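Local coordinates for Spermidine/putrescine ABC transporter, periplasmic binding protein (Treponema pallidum, PDB 2V84) that binds polyamines and probably serves as the periplasmic receptor of a spermidine/putrescine ABC transporter, at residues N137-P142 with H240-F245; D210-S215 with H225-A230; F245-D250 with P310-H315; S253-D258 with G320-D325. All coordinates share one frame; numbering follows the deposited sequence. Where two conformers were deposited one is given.

Contact 1 of 4, residues N137-P142 with H240-F245; sequences NKKAVP and HEHIDF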
loop_
_atom_site.group_PDB
_atom_site.type_symbol
_atom_site.label_atom_id
_atom_site.label_comp_id
_atom_site.label_asym_id
_atom_site.label_seq_id
_atom_site.Cartn_x
_atom_site.Cartn_y
_atom_site.Cartn_z
ATOM N N ASN A 137 -13.422 13.017 10.751
ATOM C CA ASN A 137 -13.392 13.753 12.015
ATOM C C ASN A 137 -14.829 13.756 12.569
ATOM O O ASN A 137 -15.696 14.473 12.061
ATOM C CB ASN A 137 -12.849 15.178 11.776
ATOM C CG ASN A 137 -12.839 16.024 13.033
ATOM O OD1 ASN A 137 -13.612 15.781 13.946
ATOM N ND2 ASN A 137 -11.961 17.037 13.084
ATOM N N LYS A 138 -15.060 12.914 13.580
ATOM C CA LYS A 138 -16.388 12.605 14.130
ATOM C C LYS A 138 -17.018 13.761 14.888
ATOM O O LYS A 138 -18.245 13.805 15.061
ATOM C CB LYS A 138 -16.302 11.425 15.099
ATOM C CG LYS A 138 -15.990 10.084 14.500
ATOM C CD LYS A 138 -16.320 8.954 15.487
ATOM C CE LYS A 138 -15.299 8.836 16.609
ATOM N NZ LYS A 138 -15.526 7.630 17.474
ATOM N N LYS A 139 -16.194 14.679 15.392
ATOM C CA LYS A 139 -16.746 15.868 16.029
ATOM C C LYS A 139 -17.215 16.885 14.984
ATOM O O LYS A 139 -18.174 17.616 15.219
ATOM C CB LYS A 139 -15.794 16.475 17.090
ATOM C CG LYS A 139 -14.543 17.165 16.570
ATOM C CD LYS A 139 -13.530 17.449 17.699
ATOM C CE LYS A 139 -12.077 17.309 17.168
ATOM N NZ LYS A 139 -11.064 17.736 18.183
ATOM N N ALA A 140 -16.560 16.916 13.823
ATOM C CA ALA A 140 -16.967 17.829 12.756
ATOM C C ALA A 140 -18.048 17.236 11.834
ATOM O O ALA A 140 -18.837 17.965 11.225
ATOM C CB ALA A 140 -15.769 18.275 11.965
ATOM N N VAL A 141 -18.077 15.910 11.736
ATOM C CA VAL A 141 -19.073 15.219 10.916
ATOM C C VAL A 141 -19.741 14.144 11.758
ATOM O O VAL A 141 -19.310 12.991 11.721
ATOM C CB VAL A 141 -18.429 14.543 9.653
ATOM C CG1 VAL A 141 -19.496 14.224 8.652
ATOM C CG2 VAL A 141 -17.373 15.435 9.011
ATOM N N PRO A 142 -20.772 14.511 12.541
ATOM C CA PRO A 142 -21.402 13.542 13.455
ATOM C C PRO A 142 -22.213 12.438 12.765
ATOM O O PRO A 142 -22.285 11.319 13.298
ATOM C CB PRO A 142 -22.308 14.405 14.330
ATOM C CG PRO A 142 -21.911 15.823 14.050
ATOM C CD PRO A 142 -21.393 15.841 12.664
ATOM N N HIS A 240 -7.216 10.895 18.970
ATOM C CA HIS A 240 -7.516 9.652 18.257
ATOM C C HIS A 240 -8.954 9.143 18.408
ATOM O O HIS A 240 -9.509 8.591 17.464
ATOM C CB HIS A 240 -6.519 8.562 18.674
ATOM C CG HIS A 240 -5.156 8.737 18.084
ATOM N ND1 HIS A 240 -4.186 7.760 18.152
ATOM C CD2 HIS A 240 -4.610 9.763 17.389
ATOM C CE1 HIS A 240 -3.096 8.182 17.536
ATOM N NE2 HIS A 240 -3.328 9.393 17.061
ATOM N N GLU A 241 -9.552 9.334 19.589
ATOM C CA GLU A 241 -10.919 8.868 19.846
ATOM C C GLU A 241 -11.948 9.567 18.952
ATOM O O GLU A 241 -13.079 9.094 18.803
ATOM C CB GLU A 241 -11.297 9.054 21.320
ATOM C CG GLU A 241 -11.290 10.501 21.798
ATOM C CD GLU A 241 -11.614 10.650 23.288
ATOM O OE1 GLU A 241 -10.989 9.952 24.124
ATOM O OE2 GLU A 241 -12.480 11.489 23.615
ATOM N N HIS A 242 -11.551 10.699 18.378
ATOM C CA HIS A 242 -12.431 11.500 17.550
ATOM C C HIS A 242 -12.310 11.130 16.085
ATOM O O HIS A 242 -12.996 11.708 15.259
ATOM C CB HIS A 242 -12.108 12.988 17.696
ATOM C CG HIS A 242 -12.292 13.509 19.081
ATOM N ND1 HIS A 242 -13.518 13.905 19.569
ATOM C CD2 HIS A 242 -11.406 13.691 20.087
ATOM C CE1 HIS A 242 -13.377 14.316 20.816
ATOM N NE2 HIS A 242 -12.105 14.192 21.154
ATOM N N ILE A 243 -11.429 10.191 15.770
ATOM C CA ILE A 243 -11.213 9.771 14.389
ATOM C C ILE A 243 -11.909 8.444 14.140
ATOM O O ILE A 243 -11.741 7.494 14.892
ATOM C CB ILE A 243 -9.704 9.596 14.026
ATOM C CG1 ILE A 243 -8.890 10.835 14.392
ATOM C CG2 ILE A 243 -9.530 9.288 12.509
ATOM C CD1 ILE A 243 -7.392 10.619 14.338
ATOM N N ASP A 244 -12.667 8.371 13.049
ATOM C CA ASP A 244 -13.155 7.096 12.579
ATOM C C ASP A 244 -12.457 6.871 11.271
ATOM O O ASP A 244 -12.716 7.597 10.305
ATOM C CB ASP A 244 -14.668 7.155 12.356
ATOM C CG ASP A 244 -15.274 5.817 11.993
ATOM O OD1 ASP A 244 -14.559 4.792 11.892
ATOM O OD2 ASP A 244 -16.509 5.793 11.783
ATOM N N PHE A 245 -11.543 5.907 11.267
ATOM C CA PHE A 245 -10.902 5.452 10.061
ATOM C C PHE A 245 -11.583 4.153 9.710
ATOM O O PHE A 245 -11.749 3.294 10.585
ATOM C CB PHE A 245 -9.390 5.207 10.262
ATOM C CG PHE A 245 -8.745 4.612 9.068
ATOM C CD1 PHE A 245 -8.266 5.423 8.044
ATOM C CD2 PHE A 245 -8.707 3.231 8.908
ATOM C CE1 PHE A 245 -7.764 4.853 6.898
ATOM C CE2 PHE A 245 -8.176 2.668 7.781
ATOM C CZ PHE A 245 -7.712 3.477 6.766
HETATM O O HOH W 1 -13.148 5.961 16.383
#
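Glu241 takes part through its backbone: its carbonyl O receives a weak hydrogen bond from Lys138 NZ at 3.1 Å, the lysine chain being bent at its third torsion (chi3 -75°). At His242 the grip tightens, for Lys138 N donates to His242 O at 2.9 Å, with an N-H...O angle of 164°. The imidazole of His242 is met by the aliphatic part of Lys139, whose CE lies over one ring face, offset toward the rim, while Lys139 CD approaches His242 ND1 to 4.0 Å. Ile243 begins the strand 243-246 and forms with Asn137 an antiparallel, non-hydrogen-bonded pair at the end of the long strand 125-137 of the mixed sheet. An Asx motif shapes the departing turn: Asn137 OD1 accepts from Ala140 N at 3.2 Å, the donor standing well above the carbonyl plane. Phe216 of helix 212-218 touches the side chains of both Asn137 and Ile243, which share a sheet face. Ile243 O also receives a 2.6 Å hydrogen bond from a water that in turn accepts from Lys138 NZ. Asp244 then lays its CB 3.9 Å from Lys138 CG, the two side chains crossing at about a right angle; its OD2 is held by Tyr144 OH and by a salt bridge to Arg146, while Lys138 NZ stays 6.1 Å from Asp244 OD2.

Contact 2 of 4, residues D210-S215 with H225-A230; sequences DGYAKS and HGFAEA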
loop_
_atom_site.group_PDB
_atom_site.type_symbol
_atom_site.label_atom_id
_atom_site.label_comp_id
_atom_site.label_asym_id
_atom_site.label_seq_id
_atom_site.Cartn_x
_atom_site.Cartn_y
_atom_site.Cartn_z
ATOM N N ASP A 210 0.326 13.393 0.287
ATOM C CA ASP A 210 1.399 13.713 1.241
ATOM C C ASP A 210 1.105 14.740 2.315
ATOM O O ASP A 210 1.820 14.791 3.317
ATOM C CB ASP A 210 2.700 14.095 0.526
ATOM C CG ASP A 210 2.466 14.856 -0.750
ATOM O OD1 ASP A 210 2.053 16.025 -0.677
ATOM O OD2 ASP A 210 2.720 14.273 -1.833
ATOM N N GLY A 211 0.085 15.568 2.104
ATOM C CA GLY A 211 -0.285 16.590 3.083
ATOM C C GLY A 211 -1.600 16.339 3.791
ATOM O O GLY A 211 -1.977 17.111 4.680
ATOM N N TYR A 212 -2.299 15.275 3.401
ATOM C CA TYR A 212 -3.676 15.032 3.869
ATOM C C TYR A 212 -3.746 14.733 5.357
ATOM O O TYR A 212 -4.714 15.109 6.019
ATOM C CB TYR A 212 -4.343 13.891 3.068
ATOM C CG TYR A 212 -3.703 12.521 3.246
ATOM C CD1 TYR A 212 -3.999 11.721 4.362
ATOM C CD2 TYR A 212 -2.828 12.009 2.294
ATOM C CE1 TYR A 212 -3.403 10.452 4.536
ATOM C CE2 TYR A 212 -2.240 10.737 2.449
ATOM C CZ TYR A 212 -2.535 9.976 3.581
ATOM O OH TYR A 212 -1.954 8.727 3.742
ATOM N N ALA A 213 -2.721 14.061 5.882
ATOM C CA ALA A 213 -2.706 13.677 7.298
ATOM C C ALA A 213 -2.489 14.890 8.199
ATOM O O ALA A 213 -3.110 14.994 9.265
ATOM C CB ALA A 213 -1.648 12.610 7.565
ATOM N N LYS A 214 -1.626 15.806 7.757
ATOM C CA LYS A 214 -1.408 17.067 8.471
ATOM C C LYS A 214 -2.625 17.969 8.391
ATOM O O LYS A 214 -3.028 18.577 9.394
ATOM C CB LYS A 214 -0.169 17.803 7.950
ATOM C CG LYS A 214 0.358 18.793 8.940
ATOM C CD LYS A 214 1.748 19.309 8.567
ATOM C CE LYS A 214 1.660 20.740 8.055
ATOM N NZ LYS A 214 2.658 21.630 8.704
ATOM N N SER A 215 -3.207 18.046 7.195
ATOM C CA SER A 215 -4.404 18.859 6.973
ATOM C C SER A 215 -5.596 18.273 7.707
ATOM O O SER A 215 -6.482 19.007 8.174
ATOM C CB SER A 215 -4.699 18.985 5.477
ATOM O OG SER A 215 -3.637 19.653 4.809
ATOM N N HIS A 225 -9.202 10.687 2.229
ATOM C CA HIS A 225 -8.783 9.380 1.735
ATOM C C HIS A 225 -7.287 9.190 2.058
ATOM O O HIS A 225 -6.485 10.103 1.830
ATOM C CB HIS A 225 -8.997 9.422 0.222
ATOM C CG HIS A 225 -8.745 8.137 -0.496
ATOM N ND1 HIS A 225 -8.453 8.117 -1.838
ATOM C CD2 HIS A 225 -8.753 6.846 -0.089
ATOM C CE1 HIS A 225 -8.301 6.866 -2.238
ATOM N NE2 HIS A 225 -8.476 6.071 -1.195
ATOM N N GLY A 226 -6.906 8.034 2.603
ATOM C CA GLY A 226 -5.488 7.821 2.900
ATOM C C GLY A 226 -5.179 6.622 3.767
ATOM O O GLY A 226 -6.033 5.783 3.991
ATOM N N PHE A 227 -3.936 6.543 4.233
ATOM C CA PHE A 227 -3.514 5.429 5.063
ATOM C C PHE A 227 -3.658 5.725 6.537
ATOM O O PHE A 227 -3.285 6.785 7.027
ATOM C CB PHE A 227 -2.089 4.996 4.734
ATOM C CG PHE A 227 -1.895 4.624 3.295
ATOM C CD1 PHE A 227 -2.553 3.542 2.744
ATOM C CD2 PHE A 227 -1.024 5.353 2.499
ATOM C CE1 PHE A 227 -2.367 3.190 1.396
ATOM C CE2 PHE A 227 -0.821 5.014 1.174
ATOM C CZ PHE A 227 -1.496 3.943 0.615
ATOM N N ALA A 228 -4.212 4.752 7.239
ATOM C CA ALA A 228 -4.466 4.847 8.676
ATOM C C ALA A 228 -3.210 5.231 9.453
ATOM O O ALA A 228 -3.257 6.088 10.348
ATOM C CB ALA A 228 -5.010 3.521 9.176
ATOM N N GLU A 229 -2.084 4.613 9.111
ATOM C CA GLU A 229 -0.835 4.909 9.824
ATOM C C GLU A 229 -0.414 6.379 9.725
ATOM O O GLU A 229 0.206 6.897 10.646
ATOM C CB GLU A 229 0.297 3.957 9.381
ATOM C CG GLU A 229 0.815 4.132 7.924
ATOM C CD GLU A 229 0.028 3.348 6.897
ATOM O OE1 GLU A 229 -1.092 2.869 7.207
ATOM O OE2 GLU A 229 0.525 3.222 5.761
ATOM N N ALA A 230 -0.737 7.048 8.615
ATOM C CA ALA A 230 -0.453 8.487 8.474
ATOM C C ALA A 230 -1.382 9.366 9.314
ATOM O O ALA A 230 -0.933 10.267 10.015
ATOM C CB ALA A 230 -0.503 8.902 7.007
#
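Ala213 and Ala230 bring the first turns of two helices together, their CA atoms 5.8 Å apart, whereas the CA atoms of Tyr212 and Gly226 are 7.5 Å apart, a gap that the tyrosine ring fills. The chain 225-230 passes from a strand through Phe227, at the N-cap position, into helix 228-234. Tyr212 bridges the gap. With CG placed between its backbone N and carbonyl carbon (chi1 65°), the ring reaches from its helix toward the other segment, and its hydroxyl oxygen accepts from Phe227 N at 3.0 Å in an almost straight bond of 175°. That bond satisfies a backbone N-H at the strand-to-helix junction. His225 O sits over the centre of one ring face, 3.8 Å above the plane. Gly226, without a side chain, admits the phenol closely, so that its CA lies 3.7 Å from Tyr212 CZ. On the helical side Ala230 CB comes to 3.6 Å from Tyr212 OH, and the methyl of Ala213 rests 3.5 Å from Ala230 O. Phe231 adds a further aromatic neighbour, its ring inclined to that of Tyr212. The succession of helix 212-218, strand 223-226 and helix 228-234 is part of the alpha/beta lobe of a periplasmic solute-binding protein, and it borders the predicted spermidine site: the side chain of His225 lies about 4 Å, at nearest atoms, from that of Glu168.

Contact 3 of 4, residues F245-D250 with P310-H315; sequences FFIPQD and PYYSEH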
loop_
_atom_site.group_PDB
_atom_site.type_symbol
_atom_site.label_atom_id
_atom_site.label_comp_id
_atom_site.label_asym_id
_atom_site.label_seq_id
_atom_site.Cartn_x
_atom_site.Cartn_y
_atom_site.Cartn_z
ATOM N N PHE A 245 -11.543 5.907 11.267
ATOM C CA PHE A 245 -10.902 5.452 10.061
ATOM C C PHE A 245 -11.583 4.153 9.710
ATOM O O PHE A 245 -11.749 3.294 10.585
ATOM C CB PHE A 245 -9.390 5.207 10.262
ATOM C CG PHE A 245 -8.745 4.612 9.068
ATOM C CD1 PHE A 245 -8.266 5.423 8.044
ATOM C CD2 PHE A 245 -8.707 3.231 8.908
ATOM C CE1 PHE A 245 -7.764 4.853 6.898
ATOM C CE2 PHE A 245 -8.176 2.668 7.781
ATOM C CZ PHE A 245 -7.712 3.477 6.766
ATOM N N PHE A 246 -11.970 4.007 8.446
ATOM C CA PHE A 246 -12.571 2.768 7.949
ATOM C C PHE A 246 -12.195 2.537 6.505
ATOM O O PHE A 246 -11.985 3.476 5.746
ATOM C CB PHE A 246 -14.111 2.801 8.060
ATOM C CG PHE A 246 -14.733 4.044 7.494
ATOM C CD1 PHE A 246 -14.870 5.186 8.279
ATOM C CD2 PHE A 246 -15.214 4.069 6.197
ATOM C CE1 PHE A 246 -15.436 6.355 7.758
ATOM C CE2 PHE A 246 -15.777 5.217 5.669
ATOM C CZ PHE A 246 -15.889 6.373 6.455
ATOM N N ILE A 247 -12.126 1.270 6.127
ATOM C CA ILE A 247 -12.064 0.890 4.726
ATOM C C ILE A 247 -13.502 0.480 4.409
ATOM O O ILE A 247 -14.029 -0.406 5.077
ATOM C CB ILE A 247 -11.095 -0.301 4.522
ATOM C CG1 ILE A 247 -9.686 0.068 5.001
ATOM C CG2 ILE A 247 -11.129 -0.798 3.057
ATOM C CD1 ILE A 247 -8.899 -1.085 5.634
ATOM N N PRO A 248 -14.159 1.137 3.421
ATOM C CA PRO A 248 -15.549 0.833 3.122
ATOM C C PRO A 248 -15.779 -0.664 2.866
ATOM O O PRO A 248 -15.043 -1.276 2.084
ATOM C CB PRO A 248 -15.812 1.664 1.864
ATOM C CG PRO A 248 -14.906 2.853 2.056
ATOM C CD PRO A 248 -13.650 2.248 2.592
ATOM N N GLN A 249 -16.780 -1.226 3.542
ATOM C CA GLN A 249 -17.003 -2.678 3.570
ATOM C C GLN A 249 -18.176 -3.130 2.700
ATOM O O GLN A 249 -18.378 -4.341 2.511
ATOM C CB GLN A 249 -17.203 -3.157 5.018
ATOM C CG GLN A 249 -15.999 -2.947 5.948
ATOM C CD GLN A 249 -14.791 -3.814 5.602
ATOM O OE1 GLN A 249 -14.875 -5.038 5.577
ATOM N NE2 GLN A 249 -13.664 -3.179 5.345
ATOM N N ASP A 250 -18.945 -2.175 2.169
ATOM C CA ASP A 250 -20.129 -2.505 1.364
ATOM C C ASP A 250 -19.804 -2.735 -0.117
ATOM O O ASP A 250 -20.682 -3.082 -0.904
ATOM C CB ASP A 250 -21.250 -1.463 1.559
ATOM C CG ASP A 250 -20.930 -0.106 0.930
ATOM O OD1 ASP A 250 -19.772 0.381 1.040
ATOM O OD2 ASP A 250 -21.870 0.484 0.344
ATOM N N PRO A 310 -4.051 -2.812 16.377
ATOM C CA PRO A 310 -4.083 -2.302 15.004
ATOM C C PRO A 310 -5.182 -1.257 14.751
ATOM O O PRO A 310 -6.232 -1.290 15.388
ATOM C CB PRO A 310 -4.342 -3.561 14.158
ATOM C CG PRO A 310 -4.027 -4.714 15.040
ATOM C CD PRO A 310 -4.341 -4.258 16.429
ATOM N N TYR A 311 -4.919 -0.351 13.803
ATOM C CA TYR A 311 -5.861 0.705 13.415
ATOM C C TYR A 311 -7.010 0.176 12.580
ATOM O O TYR A 311 -8.053 0.800 12.486
ATOM C CB TYR A 311 -5.149 1.832 12.668
ATOM C CG TYR A 311 -4.220 2.623 13.558
ATOM C CD1 TYR A 311 -4.623 3.009 14.824
ATOM C CD2 TYR A 311 -2.935 2.978 13.138
ATOM C CE1 TYR A 311 -3.792 3.729 15.658
ATOM C CE2 TYR A 311 -2.080 3.705 13.981
ATOM C CZ TYR A 311 -2.530 4.076 15.232
ATOM O OH TYR A 311 -1.734 4.803 16.083
ATOM N N TYR A 312 -6.794 -0.968 11.952
ATOM C CA TYR A 312 -7.860 -1.725 11.317
ATOM C C TYR A 312 -7.535 -3.211 11.494
ATOM O O TYR A 312 -6.385 -3.552 11.808
ATOM C CB TYR A 312 -8.014 -1.330 9.852
ATOM C CG TYR A 312 -6.749 -1.347 9.014
ATOM C CD1 TYR A 312 -6.372 -2.491 8.312
ATOM C CD2 TYR A 312 -5.955 -0.207 8.883
ATOM C CE1 TYR A 312 -5.203 -2.505 7.520
ATOM C CE2 TYR A 312 -4.789 -0.208 8.069
ATOM C CZ TYR A 312 -4.424 -1.361 7.402
ATOM O OH TYR A 312 -3.292 -1.394 6.586
ATOM N N SER A 313 -8.536 -4.084 11.362
ATOM C CA SER A 313 -8.292 -5.523 11.513
ATOM C C SER A 313 -8.009 -6.144 10.163
ATOM O O SER A 313 -8.238 -5.514 9.135
ATOM C CB SER A 313 -9.442 -6.249 12.232
ATOM O OG SER A 313 -10.482 -6.573 11.337
ATOM N N GLU A 314 -7.490 -7.373 10.171
ATOM C CA GLU A 314 -7.149 -8.087 8.943
ATOM C C GLU A 314 -8.420 -8.511 8.227
ATOM O O GLU A 314 -8.416 -8.741 7.019
ATOM C CB GLU A 314 -6.245 -9.308 9.229
ATOM C CG GLU A 314 -6.858 -10.349 10.154
ATOM C CD GLU A 314 -6.463 -11.781 9.801
ATOM O OE1 GLU A 314 -5.766 -11.995 8.778
ATOM O OE2 GLU A 314 -6.864 -12.700 10.554
ATOM N N HIS A 315 -9.507 -8.620 8.992
ATOM C CA HIS A 315 -10.798 -8.995 8.451
ATOM C C HIS A 315 -11.400 -7.870 7.603
ATOM O O HIS A 315 -12.303 -8.114 6.808
ATOM C CB HIS A 315 -11.754 -9.385 9.578
ATOM C CG HIS A 315 -11.221 -10.464 10.469
ATOM N ND1 HIS A 315 -11.104 -11.777 10.062
ATOM C CD2 HIS A 315 -10.759 -10.424 11.743
ATOM C CE1 HIS A 315 -10.600 -12.499 11.047
ATOM N NE2 HIS A 315 -10.389 -11.703 12.080
HETATM O O HOH W 2 -10.523 0.885 11.131
HETATM O O HOH W 3 -13.359 -7.311 4.507
#
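Phe245 and Tyr311 stand 7.7 Å apart at their CA atoms, and from there the two segments run nearly the same way, 12° apart, too widely spaced to pair as strands. The end of strand 243-246 and the chain after it here meet the loop between helix 282-292 and strand 321-322, and Ala228 of helix 228-234 touches both Phe245 and Tyr312. The CD1 methyl of Ile247 lies over one face of the Tyr312 ring in a CH-pi contact, 4.2 Å from the centroid and 22° off the normal. Phe245 meets the same ring obliquely, its CE2 3.8 Å from Tyr312 CD2; CG opposite the backbone N (chi1 174°) carries the ring across. Beyond the contact, Tyr312 OH hydrogen-bonds with Tyr128 OH of strand 125-137. One water donates to Phe245 O and Tyr311 O, each at 2.8 Å, and another to Gln249 OE1 at 2.9 Å and His315 O at 2.7 Å. Gln249 NE2 donates to Ile247 O at 2.8 Å and also hydrogen-bonds to Asp316 O. The chemistry divides into an apolar cluster round one tyrosine and carbonyl groups joined through water, which implies cohesion between the segments without any direct hydrogen bond.

Contact 4 of 4, residues S253-D258 with G320-D325; sequences SPVYVD and GTLKTD. With MES (2-(N-morpholino)-ethanesulfonic acid), chain B.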
loop_
_atom_site.group_PDB
_atom_site.type_symbol
_atom_site.label_atom_id
_atom_site.label_comp_id
_atom_site.label_asym_id
_atom_site.label_seq_id
_atom_site.Cartn_x
_atom_site.Cartn_y
_atom_site.Cartn_z
ATOM N N SER A 253 -13.471 -2.635 -2.096
ATOM C CA SER A 253 -12.504 -1.536 -2.120
ATOM C C SER A 253 -11.107 -2.015 -2.500
ATOM O O SER A 253 -10.730 -3.135 -2.162
ATOM C CB SER A 253 -12.431 -0.869 -0.752
ATOM O OG SER A 253 -13.718 -0.503 -0.311
ATOM N N PRO A 254 -10.322 -1.147 -3.169
ATOM C CA PRO A 254 -8.962 -1.527 -3.537
ATOM C C PRO A 254 -8.059 -1.846 -2.340
ATOM O O PRO A 254 -8.007 -1.106 -1.340
ATOM C CB PRO A 254 -8.416 -0.320 -4.304
ATOM C CG PRO A 254 -9.485 0.691 -4.373
ATOM C CD PRO A 254 -10.681 0.222 -3.589
ATOM N N VAL A 255 -7.322 -2.945 -2.481
ATOM C CA VAL A 255 -6.391 -3.457 -1.487
ATOM C C VAL A 255 -5.002 -3.536 -2.165
ATOM O O VAL A 255 -4.914 -3.701 -3.371
ATOM C CB VAL A 255 -6.894 -4.848 -0.949
ATOM C CG1 VAL A 255 -5.899 -5.509 -0.021
ATOM C CG2 VAL A 255 -8.230 -4.692 -0.215
ATOM N N TYR A 256 -3.920 -3.368 -1.408
ATOM C CA TYR A 256 -2.568 -3.495 -1.982
ATOM C C TYR A 256 -1.772 -4.602 -1.308
ATOM O O TYR A 256 -2.010 -4.918 -0.155
ATOM C CB TYR A 256 -1.783 -2.158 -1.930
ATOM C CG TYR A 256 -1.425 -1.724 -0.528
ATOM C CD1 TYR A 256 -0.336 -2.299 0.160
ATOM C CD2 TYR A 256 -2.168 -0.755 0.113
ATOM C CE1 TYR A 256 -0.034 -1.933 1.468
ATOM C CE2 TYR A 256 -1.859 -0.363 1.402
ATOM C CZ TYR A 256 -0.798 -0.947 2.074
ATOM O OH TYR A 256 -0.528 -0.559 3.367
ATOM N N VAL A 257 -0.854 -5.221 -2.050
ATOM C CA VAL A 257 0.172 -6.067 -1.438
ATOM C C VAL A 257 1.550 -5.600 -1.930
ATOM O O VAL A 257 1.775 -5.483 -3.124
ATOM C CB VAL A 257 -0.035 -7.591 -1.693
ATOM C CG1 VAL A 257 -0.191 -7.881 -3.195
ATOM C CG2 VAL A 257 1.116 -8.384 -1.053
ATOM N N ASP A 258 2.427 -5.292 -0.977
ATOM C CA ASP A 258 3.843 -4.962 -1.239
ATOM C C ASP A 258 4.703 -6.205 -0.955
ATOM O O ASP A 258 4.355 -6.976 -0.070
ATOM C CB ASP A 258 4.275 -3.845 -0.291
ATOM C CG ASP A 258 3.636 -2.494 -0.635
ATOM O OD1 ASP A 258 3.443 -2.226 -1.823
ATOM O OD2 ASP A 258 3.366 -1.691 0.295
ATOM N N GLY A 320 -12.289 -6.738 0.057
ATOM C CA GLY A 320 -11.638 -5.857 -0.897
ATOM C C GLY A 320 -10.980 -6.586 -2.042
ATOM O O GLY A 320 -10.831 -7.799 -1.993
ATOM N N THR A 321 -10.576 -5.835 -3.067
ATOM C CA THR A 321 -9.963 -6.403 -4.262
ATOM C C THR A 321 -8.529 -5.946 -4.388
ATOM O O THR A 321 -8.254 -4.757 -4.407
ATOM C CB THR A 321 -10.752 -6.044 -5.563
ATOM O OG1 THR A 321 -12.059 -6.627 -5.504
ATOM C CG2 THR A 321 -10.066 -6.611 -6.835
ATOM N N LEU A 322 -7.619 -6.916 -4.491
ATOM C CA LEU A 322 -6.193 -6.643 -4.668
ATOM C C LEU A 322 -5.945 -5.948 -6.002
ATOM O O LEU A 322 -6.381 -6.436 -7.033
ATOM C CB LEU A 322 -5.404 -7.974 -4.609
ATOM C CG LEU A 322 -3.883 -7.859 -4.568
ATOM C CD1 LEU A 322 -3.477 -7.297 -3.208
ATOM C CD2 LEU A 322 -3.180 -9.197 -4.851
ATOM N N LYS A 323 -5.244 -4.811 -5.976
ATOM C CA LYS A 323 -4.905 -4.096 -7.208
ATOM C C LYS A 323 -3.872 -4.898 -7.980
ATOM O O LYS A 323 -2.851 -5.345 -7.420
ATOM C CB LYS A 323 -4.341 -2.707 -6.893
ATOM C CG LYS A 323 -5.370 -1.723 -6.323
ATOM C CD LYS A 323 -4.667 -0.417 -5.930
ATOM C CE LYS A 323 -3.736 -0.623 -4.746
ATOM N NZ LYS A 323 -2.993 0.638 -4.386
ATOM N N THR A 324 -4.140 -5.097 -9.264
ATOM C CA THR A 324 -3.289 -5.950 -10.064
ATOM C C THR A 324 -2.837 -5.218 -11.309
ATOM O O THR A 324 -3.283 -4.107 -11.598
ATOM C CB THR A 324 -4.035 -7.233 -10.525
ATOM O OG1 THR A 324 -5.097 -6.855 -11.396
ATOM C CG2 THR A 324 -4.589 -8.025 -9.336
ATOM N N ASP A 325 -1.939 -5.854 -12.042
ATOM C CA ASP A 325 -1.529 -5.350 -13.327
ATOM C C ASP A 325 -2.662 -5.469 -14.344
ATOM O O ASP A 325 -3.142 -6.573 -14.646
ATOM C CB ASP A 325 -0.293 -6.096 -13.810
ATOM C CG ASP A 325 0.332 -5.443 -15.003
ATOM O OD1 ASP A 325 0.433 -4.197 -15.018
ATOM O OD2 ASP A 325 0.708 -6.177 -15.934
HETATM O O1 MES B . 2.949 3.034 1.753
HETATM C C2 MES B . 4.059 2.148 1.736
HETATM C C3 MES B . 3.999 1.324 0.460
HETATM N N4 MES B . 2.614 1.252 0.021
HETATM C C5 MES B . 1.529 1.194 0.982
HETATM C C6 MES B . 1.706 2.355 1.951
HETATM C C7 MES B . 2.338 1.335 -1.413
HETATM C C8 MES B . 1.330 0.307 -1.915
HETATM S S MES B . 0.716 0.833 -3.378
HETATM O O1S MES B . -0.100 2.035 -3.158
HETATM O O2S MES B . 1.827 1.156 -4.285
HETATM O O3S MES B . -0.181 -0.220 -3.914
HETATM O O HOH W 4 -1.136 -4.540 -5.060
#
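A parallel strand pair in the mixed sheet, beside the predicted polyamine pocket, joins residues 253-258 to 320-325, with Pro254 opposite Thr321 and Val255 opposite Leu322. Three hydrogen bonds zip the backbones: Thr321 N to Ser253 O at 2.9 Å, Val255 N to Thr321 O at 2.8 Å, and Lys323 N to Val255 O at 2.9 Å. Beyond the pairing, Leu322 turns CD1 against Val257 CG1 at 3.3 Å, tighter than usual for two carbons. Lys323 runs past Val255 O and bends at chi3 (-68°), bringing NZ to a sulfonate oxygen, O3S, of a bound MES at 3.0 Å; the same NZ makes a salt bridge with Glu168 of the predicted spermidine site. MES, probably from the crystallisation liquor, lays C5 over one face of the Tyr256 ring and donates from N4 to Asp258 OD2 at 3.0 Å, an oxygen also hydrogen-bonded to Tyr35 OH. Where the strands part, a water accepts from Val257 N at 3.1 Å and donates to Lys323 O at 3.0 Å.

The four contacts all reach one mixed sheet. Contact 2 is nested in the chain loop that contact 1 closes, and Phe245, shared by contacts 1 and 3, touches both Gly226 and Ala228 of contact 2, with its CE1 3.5 Å from Gly226 O. Contacts 3 and 4 interlock along the chain, their segments alternating, and Pro248 O lies 2.8 Å from Ser253 OG, a probable hydrogen bond. Contacts 2 and 4 meet where Phe227 CE1 is 3.6 Å from Tyr256 CE2, and both border the predicted spermidine site: Glu168 lies, at nearest side-chain atoms, about 4 Å from His225 and about 3 Å from Lys323. Contact 1 remains remote, its centre 26 Å from that of contact 4.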